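PDB 3LIF: putative diguanylate cyclase (GGDEF) with PAS/PAC domain from Rhodopseudomonas palustris, which probably makes the second messenger cyclic di-GMP from two GTP molecules, this chain being its extracellular double-PDC sensor domain. Local coordinates for residues P68-A78 against F142-Y153. Residues are numbered along the deposited sequence; the frame is centred on the assembly and turned at random.
Sequences PQLSDVAILDA and FGVVVATIESEY
Pro-68 and Gln-69 both lie against the ring of Tyr-153. Gln-69 sets its CB over one face, 4.2 Å from the ring centroid, a CH-pi contact. Its amide NE2 bonds to Thr-31 O on helix 5-47. The Leu-70 side chain diverges from that of Ile-149, and its CD1 meets Ala-147 CB. At Ser-71 the chain turns a corner, with Ser-71 N bonded to Thr-148 O at 2.8 Å. The serine hydroxyl makes a weak bond to Glu-150 OE1; the Glu-150 chain bends at chi2 (88°).

Asp-72 O accepts Thr-148 N. Asp-72 OD1 takes the Thr-148 hydroxyl on the syn lone pair, OG1 to OD1 2.7 Å. One water links OG1 to Asp-72 OD2, which also hydrogen-bonds Thr-122 OG1. Between Leu-70 and Val-73 the register slips by one residue, a beta bulge.

Beyond it the strands stay in register, from Val-73 with Ala-147 to Leu-76 with Val-144. Ala-74 and Val-146 exchange two backbone bonds. On one face Val-73 and Ile-75 lie beside Val-145, and Ile-75 CD1 reaches Val-145 CG1 at 3.7 Å. Ile-42 of helix 5-47 packs on Ile-75 and Val-145. Ala-74, Leu-76, Val-144 and Val-146 point to the other face. Leu-76 N to Val-144 O is the single bond of its pair, and a water bridges Leu-76 O and Phe-142 O.

Strand 141-149 is the middle strand and 70-76 its neighbour in one of the chain's two antiparallel 2-1-5-4-3 sheets, backed by the long N-terminal helix, as expected of a PDC sensor domain.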
ATOM      1  N   PRO A  68     -10.237   3.331  -8.087  1.00 39.75           N
ATOM      2  CA  PRO A  68      -9.119   4.235  -8.383  1.00 37.93           C
ATOM      3  C   PRO A  68      -7.866   3.770  -7.697  1.00 36.59           C
ATOM      4  O   PRO A  68      -6.806   4.143  -8.119  1.00 37.17           O
ATOM      5  CB  PRO A  68      -9.554   5.572  -7.800  1.00 37.85           C
ATOM      6  CG  PRO A  68     -10.975   5.365  -7.279  1.00 38.30           C
ATOM      7  CD  PRO A  68     -11.184   3.898  -7.114  1.00 39.11           C
ATOM      8  N   GLN A  69      -7.959   2.940  -6.664  1.00 34.85           N
ATOM      9  CA  GLN A  69      -6.720   2.484  -6.011  1.00 33.86           C
ATOM     10  C   GLN A  69      -6.021   1.202  -6.581  1.00 33.75           C
ATOM     11  O   GLN A  69      -4.917   0.812  -6.110  1.00 33.64           O
ATOM     12  CB  GLN A  69      -6.931   2.302  -4.528  1.00 32.10           C
ATOM     13  CG  GLN A  69      -7.736   1.099  -4.225  1.00 32.68           C
ATOM     14  CD  GLN A  69      -9.240   1.437  -3.992  1.00 33.74           C
ATOM     15  OE1 GLN A  69      -9.919   2.009  -4.869  1.00 30.62           O
ATOM     16  NE2 GLN A  69      -9.746   1.090  -2.785  1.00 30.38           N
ATOM     17  N   LEU A  70      -6.655   0.551  -7.560  1.00 32.79           N
ATOM     18  CA  LEU A  70      -6.150  -0.679  -8.129  1.00 32.37           C
ATOM     19  C   LEU A  70      -5.885  -0.397  -9.566  1.00 33.18           C
ATOM     20  O   LEU A  70      -6.742   0.089 -10.245  1.00 35.25           O
ATOM     21  CB  LEU A  70      -7.202  -1.743  -8.013  1.00 31.67           C
ATOM     22  CG  LEU A  70      -7.488  -2.167  -6.572  1.00 31.64           C
ATOM     23  CD1 LEU A  70      -8.291  -3.449  -6.574  1.00 30.10           C
ATOM     24  CD2 LEU A  70      -6.207  -2.398  -5.772  1.00 33.24           C
ATOM     25  N   SER A  71      -4.684  -0.618 -10.055  1.00 34.00           N
ATOM     26  CA  SER A  71      -4.425  -0.360 -11.472  1.00 33.79           C
ATOM     27  C   SER A  71      -5.033  -1.439 -12.325  1.00 32.85           C
ATOM     28  O   SER A  71      -5.503  -1.164 -13.380  1.00 33.44           O
ATOM     29  CB  SER A  71      -2.936  -0.366 -11.749  1.00 33.67           C
ATOM     30  OG  SER A  71      -2.365   0.832 -11.252  1.00 38.55           O
ATOM     31  N   ASP A  72      -4.970  -2.681 -11.871  1.00 31.95           N
ATOM     32  CA  ASP A  72      -5.376  -3.812 -12.673  1.00 31.65           C
ATOM     33  C   ASP A  72      -5.569  -5.021 -11.781  1.00 30.93           C
ATOM     34  O   ASP A  72      -5.202  -4.979 -10.587  1.00 32.31           O
ATOM     35  CB  ASP A  72      -4.377  -4.092 -13.764  1.00 31.57           C
ATOM     36  CG  ASP A  72      -3.002  -4.297 -13.228  1.00 34.15           C
ATOM     37  OD1 ASP A  72      -2.895  -4.677 -12.022  1.00 37.32           O
ATOM     38  OD2 ASP A  72      -2.036  -4.061 -14.000  1.00 32.22           O
ATOM     39  N   VAL A  73      -6.183  -6.068 -12.330  1.00 28.99           N
ATOM     40  CA  VAL A  73      -6.535  -7.268 -11.550  1.00 27.99           C
ATOM     41  C   VAL A  73      -6.301  -8.554 -12.357  1.00 27.40           C
ATOM     42  O   VAL A  73      -6.575  -8.628 -13.583  1.00 26.95           O
ATOM     43  CB  VAL A  73      -8.035  -7.246 -11.165  1.00 28.10           C
ATOM     44  CG1 VAL A  73      -8.379  -8.442 -10.289  1.00 27.89           C
ATOM     45  CG2 VAL A  73      -8.339  -5.944 -10.475  1.00 28.76           C
ATOM     46  N   ALA A  74      -5.821  -9.597 -11.713  1.00 25.67           N
ATOM     47  CA  ALA A  74      -5.657 -10.757 -12.518  1.00 24.90           C
ATOM     48  C   ALA A  74      -5.927 -11.990 -11.694  1.00 25.37           C
ATOM     49  O   ALA A  74      -5.919 -11.925 -10.454  1.00 25.10           O
ATOM     50  CB  ALA A  74      -4.299 -10.792 -13.222  1.00 22.12           C
ATOM     51  N   ILE A  75      -6.211 -13.084 -12.431  1.00 25.67           N
ATOM     52  CA  ILE A  75      -6.384 -14.390 -11.885  1.00 25.89           C
ATOM     53  C   ILE A  75      -5.257 -15.342 -12.315  1.00 26.55           C
ATOM     54  O   ILE A  75      -4.830 -15.328 -13.479  1.00 26.71           O
ATOM     55  CB  ILE A  75      -7.664 -14.968 -12.393  1.00 25.42           C
ATOM     56  CG1 ILE A  75      -8.751 -13.905 -12.293  1.00 26.62           C
ATOM     57  CG2 ILE A  75      -8.009 -16.241 -11.547  1.00 24.77           C
ATOM     58  CD1 ILE A  75      -9.399 -13.816 -10.903  1.00 21.04           C
ATOM     59  N   LEU A  76      -4.808 -16.149 -11.364  1.00 26.37           N
ATOM     60  CA  LEU A  76      -3.895 -17.239 -11.576  1.00 27.84           C
ATOM     61  C   LEU A  76      -4.573 -18.496 -11.063  1.00 29.23           C
ATOM     62  O   LEU A  76      -5.165 -18.466  -9.928  1.00 30.70           O
ATOM     63  CB  LEU A  76      -2.637 -17.057 -10.721  1.00 27.16           C
ATOM     64  CG  LEU A  76      -1.695 -15.864 -10.892  1.00 28.18           C
ATOM     65  CD1 LEU A  76      -0.456 -16.097 -10.024  1.00 29.10           C
ATOM     66  CD2 LEU A  76      -1.317 -15.536 -12.346  1.00 25.98           C
ATOM     67  N   ASP A  77      -4.469 -19.602 -11.819  1.00 29.23           N
ATOM     68  CA  ASP A  77      -5.016 -20.882 -11.336  1.00 30.27           C
ATOM     69  C   ASP A  77      -3.956 -21.594 -10.565  1.00 30.31           C
ATOM     70  O   ASP A  77      -3.076 -20.968 -10.033  1.00 30.02           O
ATOM     71  CB  ASP A  77      -5.290 -21.778 -12.520  1.00 30.02           C
ATOM     72  CG  ASP A  77      -4.005 -22.077 -13.384  1.00 32.85           C
ATOM     73  OD1 ASP A  77      -2.804 -22.124 -12.894  1.00 33.17           O
ATOM     74  OD2 ASP A  77      -4.240 -22.280 -14.602  1.00 33.64           O
ATOM     75  N   ALA A  78      -4.108 -22.875 -10.312  1.00 31.10           N
ATOM     76  CA  ALA A  78      -3.972 -23.393  -9.003  1.00 32.02           C
ATOM     77  C   ALA A  78      -2.448 -23.785  -9.278  1.00 32.44           C
ATOM     78  O   ALA A  78      -1.660 -24.102  -8.366  1.00 33.13           O
ATOM     79  CB  ALA A  78      -4.808 -24.610  -8.800  1.00 31.21           C
ATOM     80  N   PHE A 142      -7.395 -22.988  -5.274  1.00 31.95           N
ATOM     81  CA  PHE A 142      -7.787 -22.909  -6.673  1.00 29.55           C
ATOM     82  C   PHE A 142      -7.038 -21.799  -7.452  1.00 29.58           C
ATOM     83  O   PHE A 142      -7.374 -21.528  -8.612  1.00 29.96           O
ATOM     84  CB  PHE A 142      -9.312 -22.747  -6.754  1.00 28.68           C
ATOM     85  CG  PHE A 142      -9.870 -22.820  -8.150  1.00 28.96           C
ATOM     86  CD1 PHE A 142     -10.161 -24.052  -8.753  1.00 27.25           C
ATOM     87  CD2 PHE A 142     -10.126 -21.677  -8.863  1.00 29.74           C
ATOM     88  CE1 PHE A 142     -10.657 -24.123 -10.007  1.00 26.02           C
ATOM     89  CE2 PHE A 142     -10.651 -21.750 -10.148  1.00 30.80           C
ATOM     90  CZ  PHE A 142     -10.899 -22.979 -10.725  1.00 27.05           C
ATOM     91  N   GLY A 143      -6.013 -21.184  -6.846  1.00 29.55           N
ATOM     92  CA  GLY A 143      -5.202 -20.040  -7.467  1.00 29.77           C
ATOM     93  C   GLY A 143      -5.487 -18.841  -6.575  1.00 29.47           C
ATOM     94  O   GLY A 143      -5.315 -18.937  -5.337  1.00 28.89           O
ATOM     95  N   VAL A 144      -5.724 -17.664  -7.120  1.00 29.43           N
ATOM     96  CA  VAL A 144      -5.054 -16.405  -6.741  1.00 29.39           C
ATOM     97  C   VAL A 144      -5.694 -15.273  -7.511  1.00 29.15           C
ATOM     98  O   VAL A 144      -5.795 -15.385  -8.755  1.00 29.85           O
ATOM     99  CB  VAL A 144      -3.528 -16.336  -6.668  1.00 29.97           C
ATOM    100  CG1 VAL A 144      -3.167 -14.911  -6.356  1.00 29.49           C
ATOM    101  CG2 VAL A 144      -2.996 -17.177  -5.521  1.00 28.04           C
ATOM    102  N   VAL A 145      -6.229 -14.258  -6.805  1.00 27.87           N
ATOM    103  CA  VAL A 145      -6.510 -12.933  -7.450  1.00 26.64           C
ATOM    104  C   VAL A 145      -5.437 -12.019  -6.912  1.00 27.21           C
ATOM    105  O   VAL A 145      -5.186 -12.020  -5.682  1.00 28.30           O
ATOM    106  CB  VAL A 145      -7.738 -12.159  -6.913  1.00 26.71           C
ATOM    107  CG1 VAL A 145      -8.569 -11.600  -8.021  1.00 24.34           C
ATOM    108  CG2 VAL A 145      -8.502 -12.903  -5.842  1.00 24.88           C
ATOM    109  N   VAL A 146      -4.880 -11.181  -7.767  1.00 26.82           N
ATOM    110  CA  VAL A 146      -3.834 -10.254  -7.375  1.00 27.82           C
ATOM    111  C   VAL A 146      -4.294  -8.970  -7.994  1.00 27.19           C
ATOM    112  O   VAL A 146      -4.772  -9.004  -9.141  1.00 27.16           O
ATOM    113  CB  VAL A 146      -2.545 -10.395  -8.263  1.00 29.54           C
ATOM    114  CG1 VAL A 146      -1.270 -10.080  -7.481  1.00 30.40           C
ATOM    115  CG2 VAL A 146      -2.495 -11.701  -9.047  1.00 28.58           C
ATOM    116  N   ALA A 147      -4.058  -7.845  -7.336  1.00 25.87           N
ATOM    117  CA  ALA A 147      -4.278  -6.578  -8.014  1.00 25.37           C
ATOM    118  C   ALA A 147      -3.181  -5.613  -7.621  1.00 25.72           C
ATOM    119  O   ALA A 147      -2.613  -5.697  -6.498  1.00 26.62           O
ATOM    120  CB  ALA A 147      -5.628  -6.021  -7.693  1.00 25.72           C
ATOM    121  N   THR A 148      -2.845  -4.737  -8.553  1.00 24.83           N
ATOM    122  CA  THR A 148      -1.752  -3.817  -8.331  1.00 25.15           C
ATOM    123  C   THR A 148      -2.222  -2.557  -7.619  1.00 25.73           C
ATOM    124  O   THR A 148      -3.196  -1.909  -8.037  1.00 25.02           O
ATOM    125  CB  THR A 148      -1.179  -3.342  -9.655  1.00 25.58           C
ATOM    126  OG1 THR A 148      -0.740  -4.481 -10.376  1.00 24.80           O
ATOM    127  CG2 THR A 148      -0.022  -2.440  -9.395  1.00 21.53           C
ATOM    128  N   ILE A 149      -1.531  -2.195  -6.551  1.00 25.84           N
ATOM    129  CA  ILE A 149      -1.950  -1.007  -5.836  1.00 25.95           C
ATOM    130  C   ILE A 149      -1.614   0.185  -6.689  1.00 25.84           C
ATOM    131  O   ILE A 149      -0.485   0.281  -7.113  1.00 25.32           O
ATOM    132  CB  ILE A 149      -1.246  -0.925  -4.504  1.00 25.65           C
ATOM    133  CG1 ILE A 149      -1.923  -1.909  -3.563  1.00 26.91           C
ATOM    134  CG2 ILE A 149      -1.311   0.511  -3.937  1.00 24.09           C
ATOM    135  CD1 ILE A 149      -1.009  -2.323  -2.425  1.00 31.45           C
ATOM    136  N   GLU A 150      -2.566   1.081  -6.954  1.00 26.45           N
ATOM    137  CA  GLU A 150      -2.242   2.295  -7.741  1.00 27.67           C
ATOM    138  C   GLU A 150      -1.548   3.345  -6.838  1.00 29.03           C
ATOM    139  O   GLU A 150      -2.200   4.056  -6.026  1.00 29.11           O
ATOM    140  CB  GLU A 150      -3.496   2.920  -8.342  1.00 27.74           C
ATOM    141  CG  GLU A 150      -3.209   4.191  -9.101  1.00 26.63           C
ATOM    142  CD  GLU A 150      -2.862   3.886 -10.558  1.00 33.54           C
ATOM    143  OE1 GLU A 150      -3.741   3.388 -11.318  1.00 34.20           O
ATOM    144  OE2 GLU A 150      -1.718   4.157 -10.975  1.00 34.44           O
ATOM    145  N   SER A 151      -0.244   3.466  -6.926  1.00 29.34           N
ATOM    146  CA  SER A 151       0.369   4.333  -5.941  1.00 31.17           C
ATOM    147  C   SER A 151      -0.014   5.826  -6.118  1.00 30.54           C
ATOM    148  O   SER A 151      -0.112   6.565  -5.127  1.00 31.15           O
ATOM    149  CB  SER A 151       1.870   4.100  -5.853  1.00 31.52           C
ATOM    150  OG  SER A 151       2.466   4.415  -7.102  1.00 35.80           O
ATOM    151  N   GLU A 152      -0.282   6.239  -7.352  1.00 30.49           N
ATOM    152  CA  GLU A 152      -0.759   7.594  -7.667  1.00 30.92           C
ATOM    153  C   GLU A 152      -2.045   7.950  -6.872  1.00 30.85           C
ATOM    154  O   GLU A 152      -2.288   9.097  -6.470  1.00 31.54           O
ATOM    155  CB  GLU A 152      -0.974   7.727  -9.169  1.00 30.80           C
ATOM    156  CG  GLU A 152      -1.420   9.088  -9.678  0.50 34.50           C
ATOM    157  CD  GLU A 152      -1.236   9.198 -11.204  0.50 40.72           C
ATOM    158  OE1 GLU A 152      -0.229   8.656 -11.740  0.50 42.57           O
ATOM    159  OE2 GLU A 152      -2.106   9.806 -11.883  0.50 42.75           O
ATOM    160  N   TYR A 153      -2.859   6.969  -6.587  1.00 29.13           N
ATOM    161  CA  TYR A 153      -3.983   7.294  -5.803  1.00 28.79           C
ATOM    162  C   TYR A 153      -3.544   7.901  -4.480  1.00 30.64           C
ATOM    163  O   TYR A 153      -4.191   8.839  -3.989  1.00 33.29           O
ATOM    164  CB  TYR A 153      -4.757   6.050  -5.503  1.00 28.33           C
ATOM    165  CG  TYR A 153      -5.964   6.262  -4.694  1.00 25.48           C
ATOM    166  CD1 TYR A 153      -7.083   6.913  -5.236  1.00 24.69           C
ATOM    167  CD2 TYR A 153      -6.030   5.778  -3.381  1.00 26.78           C
ATOM    168  CE1 TYR A 153      -8.238   7.061  -4.495  1.00 24.34           C
ATOM    169  CE2 TYR A 153      -7.181   5.932  -2.606  1.00 25.23           C
ATOM    170  CZ  TYR A 153      -8.268   6.567  -3.195  1.00 26.17           C
ATOM    171  OH  TYR A 153      -9.377   6.743  -2.476  1.00 29.84           O
TER
HETATM  172  O   HOH W   1       0.377  -4.004 -12.540  1.00 26.73           O
HETATM  173  O   HOH W   2      -7.950 -19.579 -10.337  1.00 28.47           O